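Local coordinates for protein ATP-dependent DNA helicase RecQ (Porphyromonas gingivalis, PDB 3IUO) that probably couples ATP hydrolysis to unwinding of duplex DNA while translocating 3' to 5', and is represented here by its C-terminal helical domain, at residues E95-L100 with Y104-I109; D80-F85 with L117-N122; I56-T61 with L111-F116. All blocks are in the same frame, centred on the assembly; numbering follows the deposited sequence.

Interaction 1 of 3, residues E95-L100 with Y104-I109; sequences EAMQEL and YSEEEI
Ile109 and Leu100 meet where a short turn joins helix 93-100 to helix 106-121. Ile109 CG1 is anti to its carbonyl carbon (chi1 -68°), which carries CD1 into the angle between two side chains of the other helix: CD1 is 3.8 Å from Leu100 CB and 3.8 Å from SE of Met97, a selenomethionine. The other branch, Ile109 CG2, rests 3.8 Å from Ala96 CB. Met97 bends at both chi2 and chi3, and this fold brings SE across to Glu106, 3.9 Å from its CA. At the far end Tyr104 lies obliquely to Leu100 and turns the edge of its ring, near CD2, to Leu100 CB at 3.9 Å. Tyr104 N donates to Leu100 O (3.0 Å), tying the turn. Ser105 then caps the new helix: its OG accepts from Glu108 N (3.1 Å), and Ser105 N gives back to the anti lone pair of Glu108 OE1, a capping box. This pair of helices packs against helix 75-87, where Tyr84 touches Ala96 and Leu100, Ile81 touches Tyr104, and His77 meets the Tyr104 ring edge-to-face, while Glu107 reaches over to helix 46-58.

Interaction 2 of 3, residues D80-F85 with L117-N122; sequences DIFEYF and LSEMAN
The carboxylate of Glu119 turns its two oxygens to different partners: OE2 makes a salt bridge with Lys115, and OE1 stands 3.5 Å from Phe82 CZ. OE1 lies at the edge of the ring and near its plane, so the electron-rich oxygen meets the weakly positive C-H rim and not the pi cloud. The carboxylate and ring planes are perpendicular, and the two side chains cross at about a right angle. Phe82 gets there with CG anti to the backbone N (chi1 -158°), its ring reaching out from helix 75-87 while the chain of Glu119 comes across extended. The contact is a surface one between two helices of an all-helical domain, helix 75-87 and the last turns of helix 106-121, which runs out at the C terminus of the chain. Met120, a selenomethionine, adds a looser apolar touch, its CE 4.3 Å from Phe82 CZ and oblique to the ring. Both Glu119 and Met120 also touch a crystal neighbour, so the lattice may help to set their positions. The Phe82 ring has further company in Lys86, which makes a cation-pi contact with it, and in Lys115 and Phe116 of helix 106-121. Beyond the ring, Arg62 NH1 bonds to the carbonyl oxygens of Glu119 and Asn122, and Leu117 and Ala121 pack on Thr89 of the second subunit.

Interaction 3 of 3, residues I56-T61 with L111-F116; sequences IVYSGT and LVRIKF
The phenol of Tyr58 and the guanidinium of Arg113 meet edge to edge, with their planes 80° apart. Arg113 NH1 donates to Tyr58 OH at 2.9 Å; the hydroxyl lies almost in the guanidinium plane, and NH1 in turn stands near the plane of the phenol ring. The arginine reaches this point because its chain is extended from CG to NE, until chi4 (-90°) turns the flat group square to the chain. Tyr58 reaches out from its helix toward the same spot, CG anti to the carbonyl carbon (chi1 -61°). A water bridges Tyr58 OH (2.9 Å) and Arg113 NH2 (2.8 Å, weak), closing a ring through the guanidinium. Nearer the backbones the two helices touch through methyl groups: Val57 CG2 and Ile114 CG2 are 3.9 Å apart, their side chains lying obliquely. Helix 46-58, part of the helix-turn-helix region, gives way to a Schellman motif at Gly60: with positive phi there, Gly60 N bonds to Val57 O (3.0 Å) and, weakly, Thr61 N to Ile56 O (3.4 Å). Thr90 of the second subunit packs on both Tyr58 and Arg113, placing the polar pair at the dimer interface. The buried guanidinium carries a charge that Asp91 answers through a salt bridge at NH2, while Tyr58 OH, probably neutral, accepts from NH1; donation from so positive a group would probably polarise the phenol oxygen.

Overall arrangement
From the N terminus, the first participant is the end of helix 46-58 in the helix-turn-helix region, which waits some fifty residues for its partner on helix 106-121; interaction 3 closes this longest loop. Within it, helix 75-87 opens a second loop that interaction 2 shuts at the C terminus, so the segments of interactions 2 and 3 alternate and the two loops cross. Interaction 1, a short loop between helices 93-100 and 106-121, lies inside both. Helix 106-121 is common to all three, meeting 93-100 at its start, 46-58 midway and 75-87 near its end. Interactions 2 and 3, with centres about 9 Å apart, both touch the second subunit.

Interaction 1 of 3, residues E95-L100 with Y104-I109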
loop_
_atom_site.group_PDB
_atom_site.type_symbol
_atom_site.label_atom_id
_atom_site.label_comp_id
_atom_site.label_asym_id
_atom_site.label_seq_id
_atom_site.Cartn_x
_atom_site.Cartn_y
_atom_site.Cartn_z
ATOM N N GLU B 95 4.610 6.192 -1.817
ATOM C CA GLU B 95 4.820 6.951 -0.587
ATOM C C GLU B 95 6.201 6.713 -0.008
ATOM O O GLU B 95 6.857 7.663 0.450
ATOM C CB GLU B 95 3.729 6.646 0.442
ATOM C CG GLU B 95 2.341 7.079 -0.017
ATOM C CD GLU B 95 2.198 8.574 -0.249
ATOM O OE1 GLU B 95 2.663 9.368 0.614
ATOM O OE2 GLU B 95 1.581 8.945 -1.282
ATOM N N ALA B 96 6.674 5.453 -0.078
ATOM C CA ALA B 96 8.022 5.130 0.411
ATOM C C ALA B 96 9.091 5.927 -0.348
ATOM O O ALA B 96 9.999 6.483 0.261
ATOM C CB ALA B 96 8.302 3.616 0.321
HETATM N N MSE B 97 8.954 5.981 -1.669
HETATM C CA MSE B 97 9.873 6.749 -2.546
HETATM C C MSE B 97 9.878 8.252 -2.226
HETATM O O MSE B 97 10.930 8.901 -2.296
HETATM C CB MSE B 97 9.516 6.533 -4.026
HETATM C CG MSE B 97 9.853 5.180 -4.615
HETATM SE SE MSE B 97 11.758 4.935 -4.734
HETATM C CE MSE B 97 12.223 6.277 -6.095
ATOM N N GLN B 98 8.701 8.801 -1.912
ATOM C CA GLN B 98 8.566 10.215 -1.554
ATOM C C GLN B 98 9.325 10.465 -0.262
ATOM O O GLN B 98 10.019 11.477 -0.112
ATOM C CB GLN B 98 7.085 10.543 -1.378
ATOM C CG GLN B 98 6.736 12.000 -1.161
ATOM C CD GLN B 98 5.257 12.160 -0.915
ATOM O OE1 GLN B 98 4.499 12.479 -1.832
ATOM N NE2 GLN B 98 4.827 11.909 0.323
ATOM N N GLU B 99 9.212 9.515 0.662
ATOM C CA GLU B 99 9.823 9.675 1.975
ATOM C C GLU B 99 11.305 9.273 2.007
ATOM O O GLU B 99 12.094 9.887 2.744
ATOM C CB GLU B 99 9.016 8.929 3.048
ATOM C CG GLU B 99 7.519 9.356 3.192
ATOM C CD GLU B 99 7.315 10.861 3.425
ATOM O OE1 GLU B 99 8.122 11.469 4.150
ATOM O OE2 GLU B 99 6.330 11.431 2.898
ATOM N N LEU B 100 11.689 8.294 1.178
ATOM C CA LEU B 100 13.032 7.675 1.234
ATOM C C LEU B 100 13.916 7.793 -0.029
ATOM O O LEU B 100 15.080 7.405 0.012
ATOM C CB LEU B 100 12.929 6.190 1.569
ATOM C CG LEU B 100 12.193 5.730 2.828
ATOM C CD1 LEU B 100 11.886 4.239 2.723
ATOM C CD2 LEU B 100 12.989 6.021 4.090
ATOM N N TYR B 104 17.761 6.153 -0.638
ATOM C CA TYR B 104 17.712 4.735 -1.004
ATOM C C TYR B 104 17.135 4.531 -2.389
ATOM O O TYR B 104 16.249 5.267 -2.823
ATOM C CB TYR B 104 16.904 3.964 0.036
ATOM C CG TYR B 104 17.376 4.266 1.426
ATOM C CD1 TYR B 104 18.650 3.876 1.848
ATOM C CD2 TYR B 104 16.589 4.992 2.304
ATOM C CE1 TYR B 104 19.106 4.180 3.140
ATOM C CE2 TYR B 104 17.035 5.297 3.589
ATOM C CZ TYR B 104 18.288 4.892 3.996
ATOM O OH TYR B 104 18.735 5.201 5.263
ATOM N N SER B 105 17.665 3.541 -3.090
ATOM C CA SER B 105 17.195 3.227 -4.427
ATOM C C SER B 105 15.832 2.540 -4.391
ATOM O O SER B 105 15.420 1.961 -3.374
ATOM C CB SER B 105 18.204 2.340 -5.157
ATOM O OG SER B 105 18.226 1.016 -4.622
ATOM N N GLU B 106 15.153 2.584 -5.527
ATOM C CA GLU B 106 13.889 1.867 -5.681
ATOM C C GLU B 106 14.078 0.372 -5.399
ATOM O O GLU B 106 13.254 -0.235 -4.711
ATOM C CB GLU B 106 13.340 2.063 -7.084
ATOM C CG GLU B 106 11.919 1.511 -7.259
ATOM C CD GLU B 106 11.313 1.860 -8.613
ATOM O OE1 GLU B 106 10.499 1.065 -9.130
ATOM O OE2 GLU B 106 11.647 2.929 -9.160
ATOM N N GLU B 107 15.155 -0.219 -5.909
ATOM C CA GLU B 107 15.410 -1.637 -5.639
ATOM C C GLU B 107 15.626 -1.970 -4.164
ATOM O O GLU B 107 15.114 -3.000 -3.671
ATOM C CB GLU B 107 16.542 -2.177 -6.503
ATOM C CG GLU B 107 16.110 -2.290 -7.944
ATOM C CD GLU B 107 17.201 -2.764 -8.860
ATOM O OE1 GLU B 107 18.233 -3.254 -8.358
ATOM O OE2 GLU B 107 17.005 -2.664 -10.094
ATOM N N GLU B 108 16.367 -1.124 -3.455
ATOM C CA GLU B 108 16.558 -1.366 -2.019
ATOM C C GLU B 108 15.227 -1.330 -1.286
ATOM O O GLU B 108 14.946 -2.203 -0.463
ATOM C CB GLU B 108 17.473 -0.321 -1.414
ATOM C CG GLU B 108 18.928 -0.522 -1.712
ATOM C CD GLU B 108 19.760 0.628 -1.163
ATOM O OE1 GLU B 108 19.559 1.796 -1.600
ATOM O OE2 GLU B 108 20.610 0.368 -0.288
ATOM N N ILE B 109 14.413 -0.330 -1.624
ATOM C CA ILE B 109 13.136 -0.099 -0.969
ATOM C C ILE B 109 12.177 -1.235 -1.300
ATOM O O ILE B 109 11.498 -1.745 -0.391
ATOM C CB ILE B 109 12.530 1.269 -1.351
ATOM C CG1 ILE B 109 13.380 2.401 -0.764
ATOM C CG2 ILE B 109 11.092 1.358 -0.834
ATOM C CD1 ILE B 109 13.032 3.770 -1.330
#

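Interaction 2 of 3, residues D80-F85 with L117-N122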
loop_
_atom_site.group_PDB
_atom_site.type_symbol
_atom_site.label_atom_id
_atom_site.label_comp_id
_atom_site.label_asym_id
_atom_site.label_seq_id
_atom_site.Cartn_x
_atom_site.Cartn_y
_atom_site.Cartn_z
ATOM N N ASP B 80 17.056 1.255 8.413
ATOM C CA ASP B 80 16.320 2.502 8.220
ATOM C C ASP B 80 15.055 2.325 7.369
ATOM O O ASP B 80 14.005 2.849 7.711
ATOM C CB ASP B 80 17.234 3.584 7.651
ATOM C CG ASP B 80 18.313 4.002 8.642
ATOM O OD1 ASP B 80 18.097 3.860 9.868
ATOM O OD2 ASP B 80 19.384 4.472 8.209
ATOM N N ILE B 81 15.158 1.557 6.288
ATOM C CA ILE B 81 13.992 1.308 5.449
ATOM C C ILE B 81 12.972 0.445 6.205
ATOM O O ILE B 81 11.775 0.697 6.131
ATOM C CB ILE B 81 14.384 0.646 4.098
ATOM C CG1 ILE B 81 15.314 1.566 3.288
ATOM C CG2 ILE B 81 13.145 0.357 3.259
ATOM C CD1 ILE B 81 16.096 0.797 2.231
ATOM N N PHE B 82 13.453 -0.552 6.957
ATOM C CA PHE B 82 12.553 -1.461 7.695
ATOM C C PHE B 82 11.795 -0.621 8.720
ATOM O O PHE B 82 10.571 -0.774 8.903
ATOM C CB PHE B 82 13.384 -2.600 8.321
ATOM C CG PHE B 82 12.624 -3.885 8.653
ATOM C CD1 PHE B 82 11.541 -4.325 7.936
ATOM C CD2 PHE B 82 13.118 -4.724 9.657
ATOM C CE1 PHE B 82 10.871 -5.550 8.283
ATOM C CE2 PHE B 82 12.486 -5.936 9.982
ATOM C CZ PHE B 82 11.346 -6.337 9.287
ATOM N N GLU B 83 12.524 0.263 9.409
ATOM C CA GLU B 83 11.896 1.154 10.379
ATOM C C GLU B 83 10.861 2.061 9.745
ATOM O O GLU B 83 9.768 2.270 10.316
ATOM C CB GLU B 83 12.923 1.999 11.119
ATOM C CG GLU B 83 12.381 2.464 12.439
ATOM C CD GLU B 83 12.302 1.337 13.510
ATOM O OE1 GLU B 83 12.774 0.186 13.283
ATOM O OE2 GLU B 83 11.774 1.617 14.609
ATOM N N TYR B 84 11.176 2.575 8.554
ATOM C CA TYR B 84 10.187 3.334 7.798
ATOM C C TYR B 84 8.885 2.530 7.626
ATOM O O TYR B 84 7.788 3.034 7.920
ATOM C CB TYR B 84 10.735 3.783 6.426
ATOM C CG TYR B 84 9.617 4.246 5.548
ATOM C CD1 TYR B 84 9.133 5.552 5.644
ATOM C CD2 TYR B 84 8.965 3.342 4.695
ATOM C CE1 TYR B 84 8.020 5.967 4.888
ATOM C CE2 TYR B 84 7.866 3.728 3.942
ATOM C CZ TYR B 84 7.405 5.039 4.023
ATOM O OH TYR B 84 6.333 5.429 3.276
ATOM N N PHE B 85 8.991 1.277 7.201
ATOM C CA PHE B 85 7.763 0.498 7.002
ATOM C C PHE B 85 7.016 0.212 8.305
ATOM O O PHE B 85 5.766 0.276 8.379
ATOM C CB PHE B 85 8.043 -0.772 6.177
ATOM C CG PHE B 85 8.197 -0.482 4.702
ATOM C CD1 PHE B 85 7.079 -0.060 3.956
ATOM C CD2 PHE B 85 9.440 -0.577 4.089
ATOM C CE1 PHE B 85 7.218 0.269 2.592
ATOM C CE2 PHE B 85 9.593 -0.276 2.719
ATOM C CZ PHE B 85 8.478 0.136 1.971
ATOM N N LEU B 117 6.295 -6.866 4.189
ATOM C CA LEU B 117 4.916 -7.354 3.924
ATOM C C LEU B 117 4.761 -8.824 4.216
ATOM O O LEU B 117 3.726 -9.242 4.797
ATOM C CB LEU B 117 4.517 -7.090 2.477
ATOM C CG LEU B 117 4.367 -5.620 2.108
ATOM C CD1 LEU B 117 4.091 -5.512 0.606
ATOM C CD2 LEU B 117 3.290 -4.875 2.941
ATOM N N SER B 118 5.759 -9.599 3.815
ATOM C CA SER B 118 5.707 -11.055 4.079
ATOM C C SER B 118 5.669 -11.321 5.588
ATOM O O SER B 118 4.829 -12.082 6.098
ATOM C CB SER B 118 6.904 -11.762 3.463
ATOM O OG SER B 118 6.820 -13.142 3.717
ATOM N N GLU B 119 6.541 -10.663 6.320
ATOM C CA GLU B 119 6.593 -10.931 7.769
ATOM C C GLU B 119 5.304 -10.556 8.496
ATOM O O GLU B 119 4.806 -11.296 9.369
ATOM C CB GLU B 119 7.754 -10.168 8.373
ATOM C CG GLU B 119 9.049 -10.868 8.111
ATOM C CD GLU B 119 10.255 -10.262 8.822
ATOM O OE1 GLU B 119 10.071 -9.521 9.832
ATOM O OE2 GLU B 119 11.395 -10.594 8.374
HETATM N N MSE B 120 4.764 -9.389 8.159
HETATM C CA MSE B 120 3.641 -8.854 8.926
HETATM C C MSE B 120 2.303 -9.441 8.556
HETATM O O MSE B 120 1.329 -9.308 9.310
HETATM C CB MSE B 120 3.598 -7.318 8.810
HETATM C CG MSE B 120 4.891 -6.677 9.275
HETATM SE SE MSE B 120 5.432 -7.178 11.098
HETATM C CE MSE B 120 7.373 -6.923 10.845
ATOM N N ALA B 121 2.206 -10.043 7.378
ATOM C CA ALA B 121 0.907 -10.513 6.899
ATOM C C ALA B 121 0.793 -11.985 6.526
ATOM O O ALA B 121 -0.313 -12.539 6.574
ATOM C CB ALA B 121 0.383 -9.622 5.704
ATOM N N ASN B 122 1.902 -12.642 6.152
ATOM C CA ASN B 122 1.751 -13.922 5.449
ATOM C C ASN B 122 2.047 -15.143 6.295
ATOM O O ASN B 122 2.551 -14.981 7.411
ATOM C CB ASN B 122 2.622 -13.947 4.208
ATOM C CG ASN B 122 2.132 -12.986 3.123
ATOM O OD1 ASN B 122 2.785 -12.812 2.085
ATOM N ND2 ASN B 122 0.992 -12.391 3.334
#

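Interaction 3 of 3, residues I56-T61 with L111-F116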
loop_
_atom_site.group_PDB
_atom_site.type_symbol
_atom_site.label_atom_id
_atom_site.label_comp_id
_atom_site.label_asym_id
_atom_site.label_seq_id
_atom_site.Cartn_x
_atom_site.Cartn_y
_atom_site.Cartn_z
ATOM N N ILE B 56 3.766 -12.719 -5.684
ATOM C CA ILE B 56 3.777 -13.868 -4.764
ATOM C C ILE B 56 3.426 -13.445 -3.327
ATOM O O ILE B 56 2.581 -14.054 -2.652
ATOM C CB ILE B 56 5.156 -14.558 -4.813
ATOM C CG1 ILE B 56 5.301 -15.294 -6.137
ATOM C CG2 ILE B 56 5.377 -15.526 -3.605
ATOM C CD1 ILE B 56 6.773 -15.639 -6.456
ATOM N N VAL B 57 4.085 -12.395 -2.858
ATOM C CA VAL B 57 3.855 -11.920 -1.490
ATOM C C VAL B 57 2.418 -11.391 -1.338
ATOM O O VAL B 57 1.744 -11.682 -0.331
ATOM C CB VAL B 57 4.880 -10.851 -1.162
ATOM C CG1 VAL B 57 4.513 -10.100 0.152
ATOM C CG2 VAL B 57 6.235 -11.501 -1.030
ATOM N N TYR B 58 1.920 -10.649 -2.344
ATOM C CA TYR B 58 0.543 -10.174 -2.241
ATOM C C TYR B 58 -0.468 -11.300 -2.135
ATOM O O TYR B 58 -1.522 -11.119 -1.547
ATOM C CB TYR B 58 0.173 -9.303 -3.446
ATOM C CG TYR B 58 0.990 -8.040 -3.646
ATOM C CD1 TYR B 58 1.773 -7.479 -2.609
ATOM C CD2 TYR B 58 1.017 -7.427 -4.895
ATOM C CE1 TYR B 58 2.529 -6.302 -2.826
ATOM C CE2 TYR B 58 1.769 -6.266 -5.124
ATOM C CZ TYR B 58 2.525 -5.722 -4.083
ATOM O OH TYR B 58 3.227 -4.582 -4.351
ATOM N N SER B 59 -0.155 -12.453 -2.740
ATOM C CA SER B 59 -1.034 -13.622 -2.728
ATOM C C SER B 59 -1.067 -14.374 -1.389
ATOM O O SER B 59 -1.924 -15.251 -1.178
ATOM C CB SER B 59 -0.673 -14.556 -3.872
ATOM O OG SER B 59 0.378 -15.428 -3.478
ATOM N N GLY B 60 -0.164 -13.997 -0.489
ATOM C CA GLY B 60 -0.144 -14.598 0.838
ATOM C C GLY B 60 1.006 -15.522 1.171
ATOM O O GLY B 60 1.053 -16.049 2.293
ATOM N N THR B 61 1.913 -15.753 0.234
ATOM C CA THR B 61 3.025 -16.691 0.479
ATOM C C THR B 61 4.064 -16.042 1.370
ATOM O O THR B 61 4.549 -14.955 1.062
ATOM C CB THR B 61 3.673 -17.126 -0.864
ATOM O OG1 THR B 61 2.649 -17.716 -1.687
ATOM C CG2 THR B 61 4.792 -18.138 -0.664
ATOM N N LEU B 111 12.974 -4.378 -2.087
ATOM C CA LEU B 111 13.422 -5.566 -1.365
ATOM C C LEU B 111 12.967 -5.558 0.090
ATOM O O LEU B 111 12.486 -6.576 0.607
ATOM C CB LEU B 111 14.951 -5.695 -1.437
ATOM C CG LEU B 111 15.456 -6.231 -2.786
ATOM C CD1 LEU B 111 16.998 -6.094 -2.890
ATOM C CD2 LEU B 111 15.077 -7.718 -3.025
ATOM N N VAL B 112 13.161 -4.438 0.775
ATOM C CA VAL B 112 12.835 -4.406 2.188
ATOM C C VAL B 112 11.322 -4.457 2.346
ATOM O O VAL B 112 10.853 -5.054 3.314
ATOM C CB VAL B 112 13.438 -3.190 2.911
ATOM C CG1 VAL B 112 13.077 -3.184 4.404
ATOM C CG2 VAL B 112 14.940 -3.242 2.759
ATOM N N ARG B 113 10.594 -3.841 1.412
ATOM C CA ARG B 113 9.127 -3.848 1.450
ATOM C C ARG B 113 8.612 -5.301 1.307
ATOM O O ARG B 113 7.672 -5.682 1.996
ATOM C CB ARG B 113 8.603 -2.951 0.332
ATOM C CG ARG B 113 7.077 -2.879 0.235
ATOM C CD ARG B 113 6.630 -1.875 -0.795
ATOM N NE ARG B 113 5.161 -1.889 -0.938
ATOM C CZ ARG B 113 4.518 -2.665 -1.794
ATOM N NH1 ARG B 113 5.199 -3.505 -2.571
ATOM N NH2 ARG B 113 3.196 -2.625 -1.842
ATOM N N ILE B 114 9.229 -6.090 0.434
ATOM C CA ILE B 114 8.887 -7.545 0.331
ATOM C C ILE B 114 9.062 -8.232 1.667
ATOM O O ILE B 114 8.167 -8.950 2.138
ATOM C CB ILE B 114 9.706 -8.239 -0.781
ATOM C CG1 ILE B 114 9.190 -7.766 -2.155
ATOM C CG2 ILE B 114 9.703 -9.767 -0.647
ATOM C CD1 ILE B 114 10.231 -7.913 -3.253
ATOM N N LYS B 115 10.220 -8.013 2.297
ATOM C CA LYS B 115 10.522 -8.611 3.599
ATOM C C LYS B 115 9.439 -8.206 4.626
ATOM O O LYS B 115 8.878 -9.044 5.349
ATOM C CB LYS B 115 11.893 -8.116 4.041
ATOM C CG LYS B 115 12.230 -8.483 5.485
ATOM C CD LYS B 115 13.602 -7.962 5.818
ATOM C CE LYS B 115 13.842 -7.913 7.325
ATOM N NZ LYS B 115 13.903 -9.294 7.922
ATOM N N PHE B 116 9.157 -6.921 4.683
ATOM C CA PHE B 116 8.212 -6.417 5.650
ATOM C C PHE B 116 6.796 -6.961 5.430
ATOM O O PHE B 116 6.139 -7.390 6.391
ATOM C CB PHE B 116 8.198 -4.880 5.600
ATOM C CG PHE B 116 7.156 -4.249 6.474
ATOM C CD1 PHE B 116 7.375 -4.058 7.833
ATOM C CD2 PHE B 116 5.966 -3.850 5.913
ATOM C CE1 PHE B 116 6.411 -3.460 8.635
ATOM C CE2 PHE B 116 4.982 -3.255 6.709
ATOM C CZ PHE B 116 5.214 -3.075 8.065
HETATM O O HOH W 1 1.156 -2.581 -3.785
#